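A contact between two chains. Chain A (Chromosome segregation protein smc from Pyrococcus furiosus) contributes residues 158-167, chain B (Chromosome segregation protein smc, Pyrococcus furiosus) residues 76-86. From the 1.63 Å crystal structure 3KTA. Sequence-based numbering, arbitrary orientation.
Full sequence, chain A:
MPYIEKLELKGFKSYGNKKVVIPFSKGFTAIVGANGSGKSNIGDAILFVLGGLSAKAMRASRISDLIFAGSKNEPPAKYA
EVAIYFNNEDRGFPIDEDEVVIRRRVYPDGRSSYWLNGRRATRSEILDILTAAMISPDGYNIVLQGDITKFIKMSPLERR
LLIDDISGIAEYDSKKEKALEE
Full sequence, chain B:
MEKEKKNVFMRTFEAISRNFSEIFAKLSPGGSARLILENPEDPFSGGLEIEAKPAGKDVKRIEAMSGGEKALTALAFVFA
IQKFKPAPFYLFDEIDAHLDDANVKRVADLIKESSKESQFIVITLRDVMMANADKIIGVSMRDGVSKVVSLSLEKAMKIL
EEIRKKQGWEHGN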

ATOM      1  N   GLU A 158      10.259 -17.263   0.465  1.00 23.09           N
ATOM      2  CA  GLU A 158       9.864 -15.953   0.975  1.00 22.40           C
ATOM      3  C   GLU A 158       8.354 -15.892   1.159  1.00 21.56           C
ATOM      4  O   GLU A 158       7.851 -15.299   2.117  1.00 21.91           O
ATOM      5  CB  GLU A 158      10.325 -14.815   0.052  1.00 24.16           C
ATOM      6  CG  GLU A 158       9.755 -13.455   0.471  1.00 30.68           C
ATOM      7  CD  GLU A 158      10.451 -12.273  -0.172  0.55 27.69           C
ATOM      8  OE1 GLU A 158      10.026 -11.131   0.098  0.78 30.04           O
ATOM      9  OE2 GLU A 158      11.422 -12.479  -0.928  0.71 27.55           O
ATOM     10  N   ARG A 159       7.626 -16.519   0.246  1.00 22.28           N
ATOM     11  CA  ARG A 159       6.170 -16.464   0.328  1.00 21.35           C
ATOM     12  C   ARG A 159       5.651 -17.182   1.579  1.00 20.57           C
ATOM     13  O   ARG A 159       4.744 -16.690   2.255  1.00 18.46           O
ATOM     14  CB  ARG A 159       5.532 -17.000  -0.951  1.00 22.23           C
ATOM     15  CG  ARG A 159       4.027 -16.751  -1.033  1.00 22.97           C
ATOM     16  CD  ARG A 159       3.455 -17.182  -2.384  1.00 20.15           C
ATOM     17  NE  ARG A 159       4.058 -16.467  -3.502  1.00 23.96           N
ATOM     18  CZ  ARG A 159       4.884 -17.015  -4.390  1.00 25.53           C
ATOM     19  NH1 ARG A 159       5.209 -18.298  -4.301  1.00 27.91           N
ATOM     20  NH2 ARG A 159       5.380 -16.282  -5.376  1.00 26.79           N
ATOM     21  N   ARG A 160       6.255 -18.317   1.933  1.00 20.00           N
ATOM     22  CA  ARG A 160       5.798 -19.007   3.125  1.00 20.22           C
ATOM     23  C   ARG A 160       6.107 -18.210   4.379  1.00 20.38           C
ATOM     24  O   ARG A 160       5.334 -18.191   5.334  1.00 19.56           O
ATOM     25  CB  ARG A 160       6.390 -20.413   3.229  1.00 18.69           C
ATOM     26  CG  ARG A 160       5.630 -21.295   4.218  1.00 20.67           C
ATOM     27  CD  ARG A 160       6.581 -22.195   5.005  1.00 21.28           C
ATOM     28  NE  ARG A 160       7.324 -21.442   6.008  1.00 25.22           N
ATOM     29  CZ  ARG A 160       8.653 -21.403   6.085  1.00 26.71           C
ATOM     30  NH1 ARG A 160       9.390 -22.084   5.221  1.00 24.83           N
ATOM     31  NH2 ARG A 160       9.242 -20.700   7.039  1.00 26.98           N
ATOM     32  N   LEU A 161       7.258 -17.552   4.381  1.00 20.40           N
ATOM     33  CA  LEU A 161       7.657 -16.771   5.533  1.00 20.47           C
ATOM     34  C   LEU A 161       6.677 -15.635   5.830  1.00 20.16           C
ATOM     35  O   LEU A 161       6.462 -15.277   6.986  1.00 20.83           O
ATOM     36  CB  LEU A 161       9.066 -16.231   5.318  1.00 24.50           C
ATOM     37  CG  LEU A 161      10.095 -17.330   5.535  1.00 25.85           C
ATOM     38  CD1 LEU A 161      11.396 -16.881   4.916  1.00 32.68           C
ATOM     39  CD2 LEU A 161      10.238 -17.600   7.022  1.00 26.28           C
ATOM     40  N   LEU A 162       6.090 -15.077   4.778  1.00 20.73           N
ATOM     41  CA  LEU A 162       5.028 -14.091   4.948  1.00 22.71           C
ATOM     42  C   LEU A 162       3.860 -14.695   5.728  1.00 20.97           C
ATOM     43  O   LEU A 162       3.335 -14.080   6.657  1.00 20.58           O
ATOM     44  CB  LEU A 162       4.576 -13.549   3.588  1.00 19.38           C
ATOM     45  CG  LEU A 162       3.478 -12.484   3.592  1.00 24.21           C
ATOM     46  CD1 LEU A 162       3.821 -11.348   4.543  1.00 23.39           C
ATOM     47  CD2 LEU A 162       3.251 -11.958   2.181  1.00 24.35           C
ATOM     48  N   ILE A 163       3.468 -15.914   5.370  1.00 17.72           N
ATOM     49  CA  ILE A 163       2.416 -16.594   6.112  1.00 20.31           C
ATOM     50  C   ILE A 163       2.829 -16.936   7.554  1.00 20.25           C
ATOM     51  O   ILE A 163       2.026 -16.803   8.476  1.00 20.44           O
ATOM     52  CB  ILE A 163       1.893 -17.809   5.340  1.00 21.09           C
ATOM     53  CG1 ILE A 163       1.419 -17.352   3.953  1.00 20.19           C
ATOM     54  CG2 ILE A 163       0.801 -18.522   6.128  1.00 19.93           C
ATOM     55  CD1 ILE A 163       0.501 -16.111   3.979  1.00 18.82           C
ATOM     56  N   ASP A 164       4.081 -17.347   7.763  1.00 20.71           N
ATOM     57  CA  ASP A 164       4.596 -17.502   9.131  1.00 23.85           C
ATOM     58  C   ASP A 164       4.299 -16.255   9.949  1.00 21.62           C
ATOM     59  O   ASP A 164       3.799 -16.336  11.070  1.00 23.49           O
ATOM     60  CB  ASP A 164       6.111 -17.681   9.136  1.00 22.79           C
ATOM     61  CG  ASP A 164       6.553 -19.043   8.684  0.60 24.72           C
ATOM     62  OD1 ASP A 164       5.743 -19.784   8.092  0.68 23.52           O
ATOM     63  OD2 ASP A 164       7.739 -19.358   8.923  0.93 27.83           O
ATOM     64  N   ASP A 165       4.625 -15.101   9.376  1.00 21.97           N
ATOM     65  CA  ASP A 165       4.437 -13.821  10.044  1.00 23.52           C
ATOM     66  C   ASP A 165       2.969 -13.575  10.378  1.00 22.02           C
ATOM     67  O   ASP A 165       2.625 -13.242  11.510  1.00 25.31           O
ATOM     68  CB  ASP A 165       4.991 -12.677   9.187  1.00 22.04           C
ATOM     69  CG  ASP A 165       4.993 -11.352   9.922  0.53 29.11           C
ATOM     70  OD1 ASP A 165       4.128 -10.500   9.627  0.40 28.99           O
ATOM     71  OD2 ASP A 165       5.854 -11.168  10.805  0.36 30.78           O
ATOM     72  N   ILE A 166       2.098 -13.752   9.390  1.00 21.83           N
ATOM     73  CA  ILE A 166       0.665 -13.529   9.596  1.00 22.71           C
ATOM     74  C   ILE A 166       0.091 -14.446  10.683  1.00 22.85           C
ATOM     75  O   ILE A 166      -0.766 -14.037  11.463  1.00 23.08           O
ATOM     76  CB  ILE A 166      -0.117 -13.706   8.268  1.00 19.59           C
ATOM     77  CG1 ILE A 166       0.409 -12.723   7.214  1.00 20.81           C
ATOM     78  CG2 ILE A 166      -1.602 -13.495   8.471  1.00 21.23           C
ATOM     79  CD1 ILE A 166       0.224 -11.245   7.566  1.00 22.25           C
ATOM     80  N   SER A 167       0.577 -15.681  10.732  1.00 22.37           N
ATOM     81  CA  SER A 167       0.075 -16.673  11.671  1.00 21.73           C
ATOM     82  C   SER A 167       0.433 -16.312  13.114  1.00 29.36           C
ATOM     83  O   SER A 167      -0.176 -16.811  14.055  1.00 30.24           O
ATOM     84  CB  SER A 167       0.619 -18.060  11.320  1.00 25.11           C
ATOM     85  OG  SER A 167       1.988 -18.151  11.660  1.00 26.91           O
TER
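Chain B 76-86: AFVFAIQKFKP

Residues 76-84 of chain B are helical and run in nearly the same direction as the chain A helix. The axes cross at -15° and approach to 11.6 Å, so side chains fill the space between the backbones. K85(B) leaves helical phi/psi (-142/92), and the chain continues extended through P86(B). The backbones draw together toward this end: the CA atoms of R159(A) and F77(B) are 10.1 Å apart, those of I166(A) and K85(B) 7.4 Å.

F77(B), I81(B) and F84(B) point toward chain A. F77(B) is t (chi2 65°), which carries its ring out to chain A. R159(A) CD lies over one face of this ring, and R159(A) CG is 3.6 Å from F77(B) CZ. R159(A) starts sideways; its t, t chi1 and chi2 extend the aliphatic part past the ring, while its guanidinium is hydrogen-bonded elsewhere in the structure. L162(A), t and p, places CD2 3.7 Å from F77(B) CE2.

I81(B) is m, t. Its CD1 lies 3.9 Å from L162(A) CD2 and 4.2 Å from I163(A) CD1. I166(A), m, m, sets CD1 3.7 Å from I81(B) CG2 and CG2 3.8 Å from F84(B) CD2, at the ring edge. K85(B), t, t, stretches its modelled chain along I166(A), with CD 3.9 Å from I166(A) O. CE and NZ are not modelled.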

ATOM      1  N   ALA B  76      -5.051 -11.273  -5.573  1.00 10.07           N
ATOM      2  CA  ALA B  76      -5.815 -12.313  -4.892  1.00 11.56           C
ATOM      3  C   ALA B  76      -5.080 -12.767  -3.641  1.00 12.07           C
ATOM      4  O   ALA B  76      -5.690 -13.046  -2.624  1.00 13.58           O
ATOM      5  CB  ALA B  76      -6.068 -13.493  -5.828  1.00 12.87           C
ATOM      6  N   PHE B  77      -3.752 -12.814  -3.711  1.00 12.34           N
ATOM      7  CA  PHE B  77      -2.961 -13.202  -2.557  1.00 13.24           C
ATOM      8  C   PHE B  77      -3.017 -12.162  -1.430  1.00 13.47           C
ATOM      9  O   PHE B  77      -3.229 -12.500  -0.262  1.00 12.26           O
ATOM     10  CB  PHE B  77      -1.513 -13.457  -3.005  1.00 12.48           C
ATOM     11  CG  PHE B  77      -0.626 -13.978  -1.925  1.00 13.01           C
ATOM     12  CD1 PHE B  77      -0.843 -15.223  -1.361  1.00 16.45           C
ATOM     13  CD2 PHE B  77       0.452 -13.224  -1.485  1.00 17.80           C
ATOM     14  CE1 PHE B  77      -0.024 -15.704  -0.365  1.00 20.20           C
ATOM     15  CE2 PHE B  77       1.285 -13.708  -0.485  1.00 18.24           C
ATOM     16  CZ  PHE B  77       1.048 -14.953   0.068  1.00 18.99           C
ATOM     17  N   VAL B  78      -2.839 -10.899  -1.781  1.00 11.56           N
ATOM     18  CA  VAL B  78      -2.877  -9.817  -0.796  1.00 12.07           C
ATOM     19  C   VAL B  78      -4.230  -9.811  -0.087  1.00 12.05           C
ATOM     20  O   VAL B  78      -4.317  -9.733   1.151  1.00 12.90           O
ATOM     21  CB  VAL B  78      -2.659  -8.451  -1.465  1.00 14.66           C
ATOM     22  CG1 VAL B  78      -2.971  -7.297  -0.468  1.00 13.71           C
ATOM     23  CG2 VAL B  78      -1.239  -8.341  -1.995  1.00 14.23           C
ATOM     24  N   PHE B  79      -5.287  -9.898  -0.885  1.00 12.46           N
ATOM     25  CA  PHE B  79      -6.637  -9.886  -0.325  1.00 12.82           C
ATOM     26  C   PHE B  79      -7.014 -11.143   0.458  1.00 13.68           C
ATOM     27  O   PHE B  79      -7.851 -11.071   1.363  1.00 12.26           O
ATOM     28  CB  PHE B  79      -7.659  -9.501  -1.399  1.00 12.44           C
ATOM     29  CG  PHE B  79      -7.688  -8.020  -1.663  1.00 14.78           C
ATOM     30  CD1 PHE B  79      -8.482  -7.191  -0.881  1.00 15.58           C
ATOM     31  CD2 PHE B  79      -6.875  -7.449  -2.611  1.00 19.89           C
ATOM     32  CE1 PHE B  79      -8.507  -5.824  -1.079  1.00 17.08           C
ATOM     33  CE2 PHE B  79      -6.883  -6.071  -2.814  1.00 19.45           C
ATOM     34  CZ  PHE B  79      -7.709  -5.261  -2.040  1.00 18.08           C
ATOM     35  N   ALA B  80      -6.382 -12.279   0.137  1.00 11.84           N
ATOM     36  CA  ALA B  80      -6.583 -13.522   0.888  1.00 12.73           C
ATOM     37  C   ALA B  80      -6.051 -13.354   2.308  1.00 11.34           C
ATOM     38  O   ALA B  80      -6.667 -13.794   3.280  1.00 12.56           O
ATOM     39  CB  ALA B  80      -5.872 -14.707   0.175  1.00 11.74           C
ATOM     40  N   ILE B  81      -4.894 -12.709   2.420  1.00 10.41           N
ATOM     41  CA  ILE B  81      -4.345 -12.379   3.718  1.00 11.57           C
ATOM     42  C   ILE B  81      -5.243 -11.362   4.432  1.00 11.86           C
ATOM     43  O   ILE B  81      -5.555 -11.513   5.606  1.00 13.14           O
ATOM     44  CB  ILE B  81      -2.914 -11.818   3.574  1.00 13.76           C
ATOM     45  CG1 ILE B  81      -2.018 -12.872   2.928  1.00 13.94           C
ATOM     46  CG2 ILE B  81      -2.357 -11.433   4.936  1.00 15.47           C
ATOM     47  CD1 ILE B  81      -0.614 -12.359   2.579  1.00 16.99           C
ATOM     48  N   GLN B  82      -5.644 -10.318   3.715  1.00 13.52           N
ATOM     49  CA  GLN B  82      -6.423  -9.247   4.331  1.00 12.71           C
ATOM     50  C   GLN B  82      -7.700  -9.795   4.952  1.00 13.24           C
ATOM     51  O   GLN B  82      -8.118  -9.358   6.024  1.00 12.97           O
ATOM     52  CB  GLN B  82      -6.756  -8.166   3.294  1.00 11.03           C
ATOM     53  CG  GLN B  82      -7.349  -6.884   3.900  1.00 12.58           C
ATOM     54  CD  GLN B  82      -8.845  -6.952   4.073  1.00 13.79           C
ATOM     55  OE1 GLN B  82      -9.529  -7.788   3.465  1.00 14.45           O
ATOM     56  NE2 GLN B  82      -9.376  -6.053   4.898  1.00 13.08           N
ATOM     57  N   LYS B  83      -8.340 -10.734   4.261  1.00 12.04           N
ATOM     58  CA  LYS B  83      -9.604 -11.294   4.744  1.00 11.78           C
ATOM     59  C   LYS B  83      -9.386 -12.037   6.066  1.00 14.15           C
ATOM     60  O   LYS B  83     -10.221 -11.961   6.981  1.00 15.32           O
ATOM     61  CB  LYS B  83     -10.238 -12.211   3.689  1.00 15.03           C
ATOM     62  CG  LYS B  83     -11.524 -12.921   4.170  1.00 17.02           C
ATOM     63  CD  LYS B  83     -12.270 -13.572   3.006  1.00 20.79           C
ATOM     64  CE  LYS B  83     -13.482 -14.383   3.492  1.00 25.39           C
ATOM     65  NZ  LYS B  83     -13.056 -15.487   4.414  1.00 27.17           N
ATOM     66  N   PHE B  84      -8.258 -12.740   6.169  1.00 12.11           N
ATOM     67  CA  PHE B  84      -7.943 -13.497   7.376  1.00 13.27           C
ATOM     68  C   PHE B  84      -7.508 -12.599   8.529  1.00 16.67           C
ATOM     69  O   PHE B  84      -7.906 -12.812   9.681  1.00 16.70           O
ATOM     70  CB  PHE B  84      -6.839 -14.511   7.093  1.00 14.10           C
ATOM     71  CG  PHE B  84      -6.360 -15.220   8.326  1.00 14.98           C
ATOM     72  CD1 PHE B  84      -7.138 -16.202   8.920  1.00 19.09           C
ATOM     73  CD2 PHE B  84      -5.150 -14.879   8.901  1.00 19.71           C
ATOM     74  CE1 PHE B  84      -6.701 -16.849  10.066  1.00 19.50           C
ATOM     75  CE2 PHE B  84      -4.703 -15.523  10.047  1.00 21.10           C
ATOM     76  CZ  PHE B  84      -5.486 -16.507  10.625  1.00 19.82           C
ATOM     77  N   LYS B  85      -6.671 -11.613   8.218  1.00 14.47           N
ATOM     78  CA  LYS B  85      -6.162 -10.701   9.220  1.00 14.83           C
ATOM     79  C   LYS B  85      -6.063  -9.285   8.648  1.00 12.92           C
ATOM     80  O   LYS B  85      -5.055  -8.916   8.063  1.00 16.59           O
ATOM     81  CB  LYS B  85      -4.779 -11.161   9.698  1.00 18.09           C
ATOM     82  CG  LYS B  85      -4.184 -10.280  10.781  1.00 21.93           C
ATOM     83  CD  LYS B  85      -2.808 -10.761  11.224  1.00 26.89           C
ATOM     84  N   PRO B  86      -7.117  -8.485   8.811  1.00 13.66           N
ATOM     85  CA  PRO B  86      -7.111  -7.171   8.162  1.00 13.87           C
ATOM     86  C   PRO B  86      -5.998  -6.288   8.719  1.00 15.28           C
ATOM     87  O   PRO B  86      -5.944  -6.097   9.938  1.00 16.87           O
ATOM     88  CB  PRO B  86      -8.471  -6.585   8.542  1.00 14.45           C
ATOM     89  CG  PRO B  86      -9.342  -7.781   8.783  1.00 19.04           C
ATOM     90  CD  PRO B  86      -8.445  -8.864   9.325  1.00 16.12           C
TER